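Local coordinates for coiled-coil and C2 domain-containing protein 1-like (Drosophila melanogaster, PDB 6EI6) that binds monophosphorylated phosphatidylinositols and regulates ESCRT-dependent endosomal sorting, supporting the ESCRT-III component Shrub probably by preventing its inappropriate polymerisation, at residues 52-55 with 56-59; 78-81 with 82-85. All coordinates share one frame; numbering follows the deposited sequence.

Interaction 1 of 2, residues 52-55 with 56-59; sequences MCKN and TRDH. With SO4 (sulfate ion), chain E.
Lys54 and Arg57, three residues apart on helix 34-62, form a sulfate-binding pair of basic side chains on one arm of the helical hairpin that packs beside the C2 domain. They run side by side in the same direction. Arg57 starts with CG anti to its own backbone N (chi1 174°) and then bends at chi3 (70°), which brings the guanidinium alongside the preceding turn. There Lys54 CB lies over one face of the group, 3.7 Å from Arg57 NH2, so the aliphatic root of the lysine serves as a surface for a flat cation. The sulfate, probably taken from the crystallisation liquor, meets the edge of the guanidinium in a two-pronged grip. Arg57 NH2 donates to sulfate O3 at 2.8 Å, close to the guanidinium plane, and Arg57 NH1 to sulfate O1 at 3.2 Å. The extended Lys54 chain carries NZ to sulfate O2 for a weaker bond of 3.3 Å. A second edge of the guanidinium is fixed by Asp58: Arg57 NE makes a salt bridge to Asp58 OD1 at 3.2 Å, meeting the carboxylate from above its plane. NH1 also pairs with Glu73 of helix 66-91, so this arginine links both arms of the hairpin.

Elsewhere on the turn Met52 O accepts two bonds from Thr56, one from N at 3.0 Å and a weak one from OG1 at 3.2 Å. A threonine suits this place because its hydroxyl can turn back onto the helix while the residue packs against Phe72 and Phe106. Lys54 NZ and Arg57 NH1 stand 5.6 Å apart, and their like charges are probably balanced by the shared anion and the acidic neighbours.

Interaction 2 of 2, residues 78-81 with 82-85; sequences TVQK and DLDL
Asp82 begins the second half of this helical stretch with its N bonded to Thr78 O at 3.2 Å, the ordinary bond to the residue four earlier. A water reinforces the link: it donates to Thr78 O and, weakly, to Asp82 OD1, while OD2 accepts from the backbone N of Leu268, a fitting task for an acid facing the edge of a strand. Next, Leu83 N reaches Val79 O at 2.8 Å. Both residues are buried hydrophobic choices: Leu83 packs on Leu46 and Val79 on Leu50 of helix 34-62, so this is the inner face of an antiparallel helical hairpin, and strand 265-268 also packs on helix 66-91 here, with Val79 touching Trp265 as well.

Asp84 carries the main side-chain contact, an i to i+4 hydrogen bond along helix 66-91. Gln80 leaves the backbone with CG anti to N and then bends at chi2 (69°), which swings its amide along the helix until NE2 donates to Asp84 OD1 at 2.7 Å. OD1 lies close to the Gln80 amide plane, whereas NE2 approaches it from above the carboxylate plane, the two flat groups being turned 34° apart. A leucine in place of Gln80 has no N-H to offer, and Asp84 OD1 would probably lose its partner along the helix and its carboxylate be freer to turn. Asp84 N donates to Gln80 O at 2.8 Å, and this helical bond brings Asp84 OD2 to 3.2 Å from Gln80 O, an acceptor pair that is probably mildly unfavourable.

Leu85 N closes on Lys81 O at 2.8 Å, and its side chain rests against Leu268, with CG passing 3.4 Å from Lys81 O.

From the N terminus, the chain first runs through helix 34-62, whose later turns hold interaction 1, then reverses into helix 66-91, whose later half holds interaction 2. Each contact lies within a single continuous helix, so neither closes a long loop; the two are in series, without nesting or crossing. Their centres lie 16 Å apart, yet they touch through Cys53 SG and Val79 CG2 at 4.1 Å, a packing contact across the hairpin. Residues 56-59 reach towards the C2 domain, where His59 bonds to Glu225, whereas residues 82-85 meet strand 265-268, near the C-terminal end of the chain.

Interaction 1 of 2, residues 52-55 with 56-59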
ATOM      1  N   MET A  52      12.002   4.743   1.964  1.00 35.19           N
ATOM      2  CA  MET A  52      11.805   4.835   0.518  1.00 30.43           C
ATOM      3  C   MET A  52      12.582   3.744  -0.206  1.00 31.01           C
ATOM      4  O   MET A  52      12.081   3.146  -1.164  1.00 33.75           O
ATOM      5  CB  MET A  52      12.215   6.210   0.002  1.00 32.62           C
ATOM      6  CG  MET A  52      11.148   7.294   0.182  1.00 40.11           C
ATOM      7  SD  MET A  52      11.553   8.867  -0.667  1.00 48.41           S
ATOM      8  CE  MET A  52      11.792   8.285  -2.348  1.00 36.04           C
ATOM      9  N   CYS A  53      13.798   3.461   0.248  1.00 25.56           N
ATOM     10  CA  CYS A  53      14.580   2.378  -0.342  1.00 36.36           C
ATOM     11  C   CYS A  53      13.852   1.047  -0.246  1.00 35.86           C
ATOM     12  O   CYS A  53      13.795   0.293  -1.222  1.00 34.49           O
ATOM     13  CB  CYS A  53      15.945   2.268   0.340  1.00 35.62           C
ATOM     14  SG  CYS A  53      16.948   3.695   0.001  1.00 37.46           S
ATOM     15  N   LYS A  54      13.310   0.731   0.937  1.00 35.60           N
ATOM     16  CA  LYS A  54      12.662  -0.563   1.145  1.00 35.96           C
ATOM     17  C   LYS A  54      11.372  -0.669   0.340  1.00 39.66           C
ATOM     18  O   LYS A  54      11.166  -1.661  -0.372  1.00 42.62           O
ATOM     19  CB  LYS A  54      12.422  -0.782   2.637  1.00 38.35           C
ATOM     20  CG  LYS A  54      13.724  -1.007   3.333  1.00 37.66           C
ATOM     21  CD  LYS A  54      13.602  -1.132   4.817  1.00 42.26           C
ATOM     22  CE  LYS A  54      14.965  -1.555   5.392  1.00 45.17           C
ATOM     23  NZ  LYS A  54      15.021  -1.497   6.885  1.00 54.80           N
ATOM     24  N   ASN A  55      10.519   0.369   0.401  1.00 34.86           N
ATOM     25  CA  ASN A  55       9.295   0.408  -0.400  1.00 33.33           C
ATOM     26  C   ASN A  55       9.589   0.164  -1.875  1.00 39.64           C
ATOM     27  O   ASN A  55       8.964  -0.694  -2.514  1.00 41.08           O
ATOM     28  CB  ASN A  55       8.574   1.755  -0.241  1.00 29.64           C
ATOM     29  CG  ASN A  55       7.935   1.950   1.146  1.00 33.04           C
ATOM     30  OD1 ASN A  55       7.960   1.063   1.986  1.00 37.47           O
ATOM     31  ND2 ASN A  55       7.387   3.142   1.387  1.00 34.91           N
ATOM     32  N   THR A  56      10.514   0.952  -2.446  1.00 42.79           N
ATOM     33  CA  THR A  56      10.837   0.807  -3.864  1.00 38.74           C
ATOM     34  C   THR A  56      11.418  -0.576  -4.150  1.00 42.04           C
ATOM     35  O   THR A  56      11.033  -1.230  -5.129  1.00 40.64           O
ATOM     36  CB  THR A  56      11.804   1.914  -4.300  1.00 41.48           C
ATOM     37  OG1 THR A  56      11.132   3.170  -4.258  1.00 42.50           O
ATOM     38  CG2 THR A  56      12.300   1.693  -5.736  1.00 38.14           C
ATOM     39  N   ARG A  57      12.327  -1.047  -3.289  1.00 37.60           N
ATOM     40  CA  ARG A  57      12.814  -2.419  -3.397  1.00 42.65           C
ATOM     41  C   ARG A  57      11.654  -3.399  -3.470  1.00 46.39           C
ATOM     42  O   ARG A  57      11.643  -4.312  -4.309  1.00 44.77           O
ATOM     43  CB  ARG A  57      13.714  -2.758  -2.208  1.00 36.66           C
ATOM     44  CG  ARG A  57      14.144  -4.191  -2.147  1.00 38.50           C
ATOM     45  CD  ARG A  57      14.688  -4.514  -0.770  1.00 40.06           C
ATOM     46  NE  ARG A  57      13.604  -4.513   0.215  1.00 43.96           N
ATOM     47  CZ  ARG A  57      13.766  -4.443   1.533  1.00 43.51           C
ATOM     48  NH1 ARG A  57      14.982  -4.356   2.065  1.00 47.94           N
ATOM     49  NH2 ARG A  57      12.699  -4.437   2.316  1.00 46.20           N
ATOM     50  N   ASP A  58      10.654  -3.204  -2.608  1.00 44.16           N
ATOM     51  CA  ASP A  58       9.547  -4.146  -2.535  1.00 41.91           C
ATOM     52  C   ASP A  58       8.675  -4.056  -3.773  1.00 45.45           C
ATOM     53  O   ASP A  58       8.190  -5.079  -4.273  1.00 46.91           O
ATOM     54  CB  ASP A  58       8.741  -3.894  -1.264  1.00 39.39           C
ATOM     55  CG  ASP A  58       9.456  -4.389  -0.030  1.00 40.36           C
ATOM     56  OD1 ASP A  58      10.461  -5.128  -0.189  1.00 44.45           O
ATOM     57  OD2 ASP A  58       9.031  -4.035   1.092  1.00 45.40           O
ATOM     58  N   HIS A  59       8.492  -2.849  -4.306  1.00 43.19           N
ATOM     59  CA  HIS A  59       7.779  -2.736  -5.572  1.00 48.49           C
ATOM     60  C   HIS A  59       8.490  -3.509  -6.679  1.00 52.52           C
ATOM     61  O   HIS A  59       7.845  -4.218  -7.457  1.00 52.07           O
ATOM     62  CB  HIS A  59       7.619  -1.279  -5.978  1.00 46.03           C
ATOM     63  CG  HIS A  59       7.067  -1.114  -7.354  1.00 51.14           C
ATOM     64  ND1 HIS A  59       5.715  -1.163  -7.620  1.00 49.59           N
ATOM     65  CD2 HIS A  59       7.683  -0.935  -8.546  1.00 53.76           C
ATOM     66  CE1 HIS A  59       5.520  -0.997  -8.917  1.00 53.39           C
ATOM     67  NE2 HIS A  59       6.698  -0.867  -9.502  1.00 61.06           N
TER
HETATM   68  S   SO4 E 903      14.124  -5.341   5.875  1.00 89.30           S
HETATM   69  O1  SO4 E 903      15.348  -4.955   5.161  1.00 72.46           O
HETATM   70  O2  SO4 E 903      14.109  -4.684   7.189  1.00 78.58           O
HETATM   71  O3  SO4 E 903      12.925  -4.966   5.103  1.00 62.82           O
HETATM   72  O4  SO4 E 903      14.139  -6.793   6.078  1.00 95.10           O

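Interaction 2 of 2, residues 78-81 with 82-85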
ATOM      1  N   THR A  78      23.318   1.435   2.231  1.00 32.76           N
ATOM      2  CA  THR A  78      24.141   2.612   2.486  1.00 39.39           C
ATOM      3  C   THR A  78      23.423   3.611   3.385  1.00 39.21           C
ATOM      4  O   THR A  78      24.067   4.259   4.215  1.00 40.70           O
ATOM      5  CB  THR A  78      24.574   3.286   1.169  1.00 38.43           C
ATOM      6  OG1 THR A  78      23.427   3.830   0.494  1.00 47.28           O
ATOM      7  CG2 THR A  78      25.219   2.286   0.269  1.00 35.70           C
ATOM      8  N   VAL A  79      22.100   3.742   3.253  1.00 38.35           N
ATOM      9  CA  VAL A  79      21.359   4.612   4.164  1.00 40.15           C
ATOM     10  C   VAL A  79      21.461   4.087   5.591  1.00 39.29           C
ATOM     11  O   VAL A  79      21.662   4.858   6.541  1.00 40.87           O
ATOM     12  CB  VAL A  79      19.892   4.743   3.712  1.00 33.77           C
ATOM     13  CG1 VAL A  79      19.101   5.596   4.711  1.00 29.92           C
ATOM     14  CG2 VAL A  79      19.836   5.329   2.334  1.00 31.19           C
ATOM     15  N   GLN A  80      21.349   2.767   5.764  1.00 38.50           N
ATOM     16  CA  GLN A  80      21.388   2.197   7.111  1.00 41.24           C
ATOM     17  C   GLN A  80      22.750   2.406   7.770  1.00 42.16           C
ATOM     18  O   GLN A  80      22.822   2.703   8.970  1.00 40.50           O
ATOM     19  CB  GLN A  80      21.029   0.709   7.062  1.00 41.41           C
ATOM     20  CG  GLN A  80      21.035   0.031   8.433  1.00 43.13           C
ATOM     21  CD  GLN A  80      19.905   0.502   9.329  1.00 40.54           C
ATOM     22  OE1 GLN A  80      18.747   0.367   8.977  1.00 46.09           O
ATOM     23  NE2 GLN A  80      20.243   1.062  10.491  1.00 39.82           N
ATOM     24  N   LYS A  81      23.841   2.258   7.008  1.00 39.75           N
ATOM     25  CA  LYS A  81      25.163   2.584   7.531  1.00 44.31           C
ATOM     26  C   LYS A  81      25.195   4.010   8.075  1.00 45.50           C
ATOM     27  O   LYS A  81      25.736   4.265   9.161  1.00 46.18           O
ATOM     28  CB  LYS A  81      26.231   2.411   6.443  1.00 43.51           C
ATOM     29  CG  LYS A  81      26.502   0.985   6.048  1.00 53.39           C
ATOM     30  CD  LYS A  81      27.896   0.812   5.437  1.00 60.30           C
ATOM     31  CE  LYS A  81      28.168  -0.663   5.082  1.00 70.25           C
ATOM     32  NZ  LYS A  81      27.248  -1.192   4.020  1.00 67.24           N
ATOM     33  N   ASP A  82      24.621   4.957   7.326  1.00 40.14           N
ATOM     34  CA  ASP A  82      24.678   6.350   7.756  1.00 41.58           C
ATOM     35  C   ASP A  82      23.808   6.558   8.980  1.00 37.81           C
ATOM     36  O   ASP A  82      24.204   7.258   9.922  1.00 36.47           O
ATOM     37  CB  ASP A  82      24.273   7.284   6.605  1.00 35.11           C
ATOM     38  CG  ASP A  82      25.440   7.567   5.651  1.00 42.94           C
ATOM     39  OD1 ASP A  82      26.584   7.113   5.962  1.00 40.05           O
ATOM     40  OD2 ASP A  82      25.227   8.241   4.602  1.00 41.54           O
ATOM     41  N   LEU A  83      22.633   5.926   8.985  1.00 37.68           N
ATOM     42  CA  LEU A  83      21.773   5.901  10.164  1.00 41.55           C
ATOM     43  C   LEU A  83      22.515   5.361  11.383  1.00 42.11           C
ATOM     44  O   LEU A  83      22.438   5.939  12.474  1.00 43.11           O
ATOM     45  CB  LEU A  83      20.541   5.053   9.859  1.00 39.13           C
ATOM     46  CG  LEU A  83      19.269   5.239  10.664  1.00 46.05           C
ATOM     47  CD1 LEU A  83      19.049   6.677  11.118  1.00 40.48           C
ATOM     48  CD2 LEU A  83      18.135   4.784   9.776  1.00 45.50           C
ATOM     49  N   ASP A  84      23.253   4.252  11.210  1.00 42.49           N
ATOM     50  CA  ASP A  84      24.010   3.674  12.325  1.00 43.91           C
ATOM     51  C   ASP A  84      25.112   4.617  12.781  1.00 42.02           C
ATOM     52  O   ASP A  84      25.355   4.767  13.985  1.00 43.42           O
ATOM     53  CB  ASP A  84      24.629   2.321  11.932  1.00 43.30           C
ATOM     54  CG  ASP A  84      23.593   1.264  11.579  1.00 49.88           C
ATOM     55  OD1 ASP A  84      22.429   1.348  12.069  1.00 48.12           O
ATOM     56  OD2 ASP A  84      23.958   0.345  10.798  1.00 52.92           O
ATOM     57  N   LEU A  85      25.810   5.235  11.824  1.00 42.29           N
ATOM     58  CA  LEU A  85      26.858   6.202  12.144  1.00 42.63           C
ATOM     59  C   LEU A  85      26.320   7.369  12.968  1.00 43.96           C
ATOM     60  O   LEU A  85      27.000   7.858  13.877  1.00 47.92           O
ATOM     61  CB  LEU A  85      27.481   6.728  10.853  1.00 39.53           C
ATOM     62  CG  LEU A  85      28.571   5.892  10.211  1.00 40.74           C
ATOM     63  CD1 LEU A  85      28.961   6.525   8.879  1.00 40.43           C
ATOM     64  CD2 LEU A  85      29.765   5.829  11.146  1.00 39.75           C
TER
HETATM   65  O   HOH W   1      26.710   4.971   3.597  1.00 38.02           O